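Local atomic coordinates of 3-dehydroshikimate dehydratase (Pseudomonas putida, PDB entry 5HMQ), a protein that catalyses the metal-dependent dehydration of 3-dehydroshikimate to protocatechuate, an intermediate shared by quinate and shikimate degradation. Residues G130-Y135 with K188-Q193. Residues are numbered along the deposited sequence; the frame is centred on the assembly and turned at random.
Sequences GLRIGY and KIFFVQ. With MG (magnesium ion), chain K.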
ATOM      1  N   GLY C 130      36.074 -21.232  11.791  1.00 40.32           N
ATOM      2  CA  GLY C 130      36.310 -20.382  10.640  1.00 39.36           C
ATOM      3  C   GLY C 130      35.228 -19.362  10.383  1.00 40.56           C
ATOM      4  O   GLY C 130      34.996 -18.992   9.228  1.00 39.52           O
ATOM      5  N   LEU C 131      34.560 -18.895  11.432  1.00 42.98           N
ATOM      6  CA  LEU C 131      33.451 -17.960  11.333  1.00 41.97           C
ATOM      7  C   LEU C 131      33.751 -16.720  12.169  1.00 42.54           C
ATOM      8  O   LEU C 131      34.733 -16.663  12.915  1.00 42.65           O
ATOM      9  CB  LEU C 131      32.138 -18.621  11.772  1.00 40.99           C
ATOM     10  CG  LEU C 131      31.849 -19.947  11.054  1.00 39.57           C
ATOM     11  CD1 LEU C 131      30.630 -20.639  11.640  1.00 40.65           C
ATOM     12  CD2 LEU C 131      31.684 -19.740   9.555  1.00 36.91           C
ATOM     13  N   ARG C 132      32.886 -15.717  12.033  1.00 40.77           N
ATOM     14  CA  ARG C 132      33.091 -14.412  12.639  1.00 40.85           C
ATOM     15  C   ARG C 132      31.842 -13.973  13.393  1.00 43.01           C
ATOM     16  O   ARG C 132      30.714 -14.260  12.982  1.00 40.98           O
ATOM     17  CB  ARG C 132      33.453 -13.403  11.545  1.00 42.65           C
ATOM     18  CG  ARG C 132      34.783 -13.714  10.865  1.00 43.21           C
ATOM     19  CD  ARG C 132      34.907 -13.043   9.504  1.00 41.42           C
ATOM     20  NE  ARG C 132      34.720 -11.599   9.521  1.00 42.40           N
ATOM     21  CZ  ARG C 132      34.046 -10.936   8.587  1.00 39.56           C
ATOM     22  NH1 ARG C 132      33.489 -11.595   7.579  1.00 38.31           N
ATOM     23  NH2 ARG C 132      33.923  -9.620   8.660  1.00 45.97           N
ATOM     24  N   ILE C 133      32.056 -13.261  14.498  1.00 41.62           N
ATOM     25  CA  ILE C 133      30.983 -12.704  15.312  1.00 41.40           C
ATOM     26  C   ILE C 133      30.977 -11.194  15.129  1.00 43.51           C
ATOM     27  O   ILE C 133      32.007 -10.536  15.320  1.00 43.76           O
ATOM     28  CB  ILE C 133      31.141 -13.066  16.800  1.00 43.13           C
ATOM     29  CG1 ILE C 133      31.178 -14.579  17.001  1.00 44.37           C
ATOM     30  CG2 ILE C 133      30.007 -12.461  17.616  1.00 40.15           C
ATOM     31  CD1 ILE C 133      29.894 -15.277  16.644  1.00 43.65           C
ATOM     32  N   GLY C 134      29.823 -10.648  14.756  1.00 42.41           N
ATOM     33  CA  GLY C 134      29.636  -9.210  14.733  1.00 43.11           C
ATOM     34  C   GLY C 134      28.682  -8.763  15.822  1.00 41.79           C
ATOM     35  O   GLY C 134      27.516  -9.165  15.830  1.00 44.49           O
ATOM     36  N   TYR C 135      29.163  -7.935  16.745  1.00 41.61           N
ATOM     37  CA  TYR C 135      28.413  -7.553  17.935  1.00 41.22           C
ATOM     38  C   TYR C 135      27.722  -6.214  17.693  1.00 42.81           C
ATOM     39  O   TYR C 135      28.385  -5.216  17.390  1.00 46.20           O
ATOM     40  CB  TYR C 135      29.347  -7.479  19.144  1.00 41.32           C
ATOM     41  CG  TYR C 135      28.659  -7.320  20.483  1.00 44.89           C
ATOM     42  CD1 TYR C 135      27.504  -8.031  20.787  1.00 45.30           C
ATOM     43  CD2 TYR C 135      29.186  -6.479  21.454  1.00 45.34           C
ATOM     44  CE1 TYR C 135      26.883  -7.893  22.020  1.00 44.89           C
ATOM     45  CE2 TYR C 135      28.574  -6.333  22.685  1.00 45.88           C
ATOM     46  CZ  TYR C 135      27.425  -7.043  22.964  1.00 47.01           C
ATOM     47  OH  TYR C 135      26.820  -6.895  24.192  1.00 47.84           O
ATOM     48  N   LYS C 188      38.307  -3.866  12.601  1.00 37.97           N
ATOM     49  CA  LYS C 188      37.474  -4.351  13.694  1.00 42.85           C
ATOM     50  C   LYS C 188      35.994  -4.047  13.493  1.00 44.60           C
ATOM     51  O   LYS C 188      35.169  -4.497  14.295  1.00 46.18           O
ATOM     52  CB  LYS C 188      37.950  -3.769  15.031  1.00 38.20           C
ATOM     53  CG  LYS C 188      39.361  -4.191  15.421  1.00 40.82           C
ATOM     54  CD  LYS C 188      39.574  -5.699  15.277  1.00 42.06           C
ATOM     55  CE  LYS C 188      38.707  -6.496  16.245  1.00 41.99           C
ATOM     56  NZ  LYS C 188      38.843  -7.963  16.041  1.00 37.70           N
ATOM     57  N   ILE C 189      35.644  -3.288  12.461  1.00 41.26           N
ATOM     58  CA  ILE C 189      34.254  -3.089  12.071  1.00 42.47           C
ATOM     59  C   ILE C 189      33.919  -4.150  11.031  1.00 43.54           C
ATOM     60  O   ILE C 189      34.547  -4.205   9.969  1.00 43.75           O
ATOM     61  CB  ILE C 189      34.027  -1.674  11.513  1.00 43.40           C
ATOM     62  CG1 ILE C 189      34.378  -0.621  12.564  1.00 42.63           C
ATOM     63  CG2 ILE C 189      32.593  -1.506  11.047  1.00 41.22           C
ATOM     64  CD1 ILE C 189      34.419   0.795  12.019  1.00 41.40           C
ATOM     65  N   PHE C 190      32.947  -5.008  11.343  1.00 40.89           N
ATOM     66  CA  PHE C 190      32.615  -6.123  10.465  1.00 38.40           C
ATOM     67  C   PHE C 190      31.435  -5.857   9.542  1.00 39.86           C
ATOM     68  O   PHE C 190      31.339  -6.504   8.493  1.00 42.46           O
ATOM     69  CB  PHE C 190      32.319  -7.385  11.286  1.00 41.16           C
ATOM     70  CG  PHE C 190      33.544  -8.056  11.842  1.00 43.86           C
ATOM     71  CD1 PHE C 190      34.807  -7.520  11.633  1.00 42.86           C
ATOM     72  CD2 PHE C 190      33.433  -9.239  12.558  1.00 43.20           C
ATOM     73  CE1 PHE C 190      35.934  -8.145  12.140  1.00 42.08           C
ATOM     74  CE2 PHE C 190      34.558  -9.870  13.065  1.00 44.40           C
ATOM     75  CZ  PHE C 190      35.809  -9.321  12.859  1.00 41.36           C
ATOM     76  N   PHE C 191      30.548  -4.927   9.884  1.00 39.62           N
ATOM     77  CA  PHE C 191      29.324  -4.769   9.111  1.00 39.81           C
ATOM     78  C   PHE C 191      28.677  -3.440   9.468  1.00 40.59           C
ATOM     79  O   PHE C 191      28.761  -2.985  10.612  1.00 41.36           O
ATOM     80  CB  PHE C 191      28.349  -5.922   9.382  1.00 36.88           C
ATOM     81  CG  PHE C 191      27.467  -6.257   8.217  1.00 38.37           C
ATOM     82  CD1 PHE C 191      27.915  -7.103   7.217  1.00 35.53           C
ATOM     83  CD2 PHE C 191      26.194  -5.725   8.119  1.00 39.54           C
ATOM     84  CE1 PHE C 191      27.108  -7.418   6.144  1.00 39.26           C
ATOM     85  CE2 PHE C 191      25.381  -6.036   7.049  1.00 41.00           C
ATOM     86  CZ  PHE C 191      25.839  -6.881   6.056  1.00 40.76           C
ATOM     87  N   VAL C 192      28.024  -2.831   8.483  1.00 39.89           N
ATOM     88  CA  VAL C 192      27.351  -1.548   8.655  1.00 40.71           C
ATOM     89  C   VAL C 192      25.940  -1.673   8.103  1.00 42.77           C
ATOM     90  O   VAL C 192      25.757  -2.023   6.930  1.00 41.35           O
ATOM     91  CB  VAL C 192      28.102  -0.400   7.959  1.00 41.97           C
ATOM     92  CG1 VAL C 192      27.284   0.887   8.023  1.00 37.94           C
ATOM     93  CG2 VAL C 192      29.470  -0.195   8.588  1.00 41.07           C
ATOM     94  N   GLN C 193      24.949  -1.394   8.944  1.00 42.99           N
ATOM     95  CA  GLN C 193      23.545  -1.377   8.551  1.00 41.09           C
ATOM     96  C   GLN C 193      23.059   0.064   8.546  1.00 42.83           C
ATOM     97  O   GLN C 193      23.112   0.742   9.577  1.00 41.33           O
ATOM     98  CB  GLN C 193      22.690  -2.213   9.503  1.00 40.59           C
ATOM     99  CG  GLN C 193      23.032  -3.688   9.552  1.00 41.76           C
ATOM    100  CD  GLN C 193      22.191  -4.423  10.571  1.00 42.15           C
ATOM    101  OE1 GLN C 193      21.856  -3.873  11.620  1.00 44.90           O
ATOM    102  NE2 GLN C 193      21.832  -5.667  10.267  1.00 40.18           N
TER
HETATM  103 MG    MG K 701      20.487  -3.721  13.126  1.00 43.93          MG
HETATM  104  O   HOH W   1      32.538  -8.449   7.068  1.00 47.19           O
HETATM  105  O   HOH W   2      20.474  -5.749  13.151  1.00 41.67           O
HETATM  106  O   HOH W   3      19.039  -3.803  14.472  1.00 45.79           O
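R132 and F190 both turn their CG anti to the carbonyl carbon (chi1 -65° in the arginine), and the arginine chain then bends at chi3, which swings its guanidinium over the phenyl ring. The result is a worked example of a cation-pi contact: R132 CZ stands 4.4 Å from the centroid of the F190 ring, 13° off the ring normal. The two groups are not stacked flat, because their planes are 62° apart. Leading the approach is R132 NH2, 3.6 Å from F190 CG and displaced toward the rim of the ring on the side that carries CB, while R132 NE lies nearest CE2. On the far side of the contact R132 NH1 forms a salt bridge with D96, and the carboxylate and the ring face probably both favour the arginine's charge at this partly exposed position. A water donates to F190 O at 2.7 Å; its link to R132 NH2 is unusually short and therefore doubtful. The ring also meets the backbone of strand 132-136, with I133 O 3.4 Å from F190 CD2 and the CA of G134 nearby. I133 turns away and packs on helix 112-128. Strands 132-136 and 189-194 are separated in the sheet by strand 162-167, so R132 and F190 meet through their side chains across the barrel interior. Farther along strand 189-194, Q193 OE1 binds the magnesium ion at 2.0 Å, alongside E136, D167 and E241. The cation-pi pair thus lies nearer the N-terminal ends of these strands, within a closed parallel barrel of eight strands whose metal site sits at their C-terminal ends, as is characteristic of a xylose isomerase-like TIM barrel.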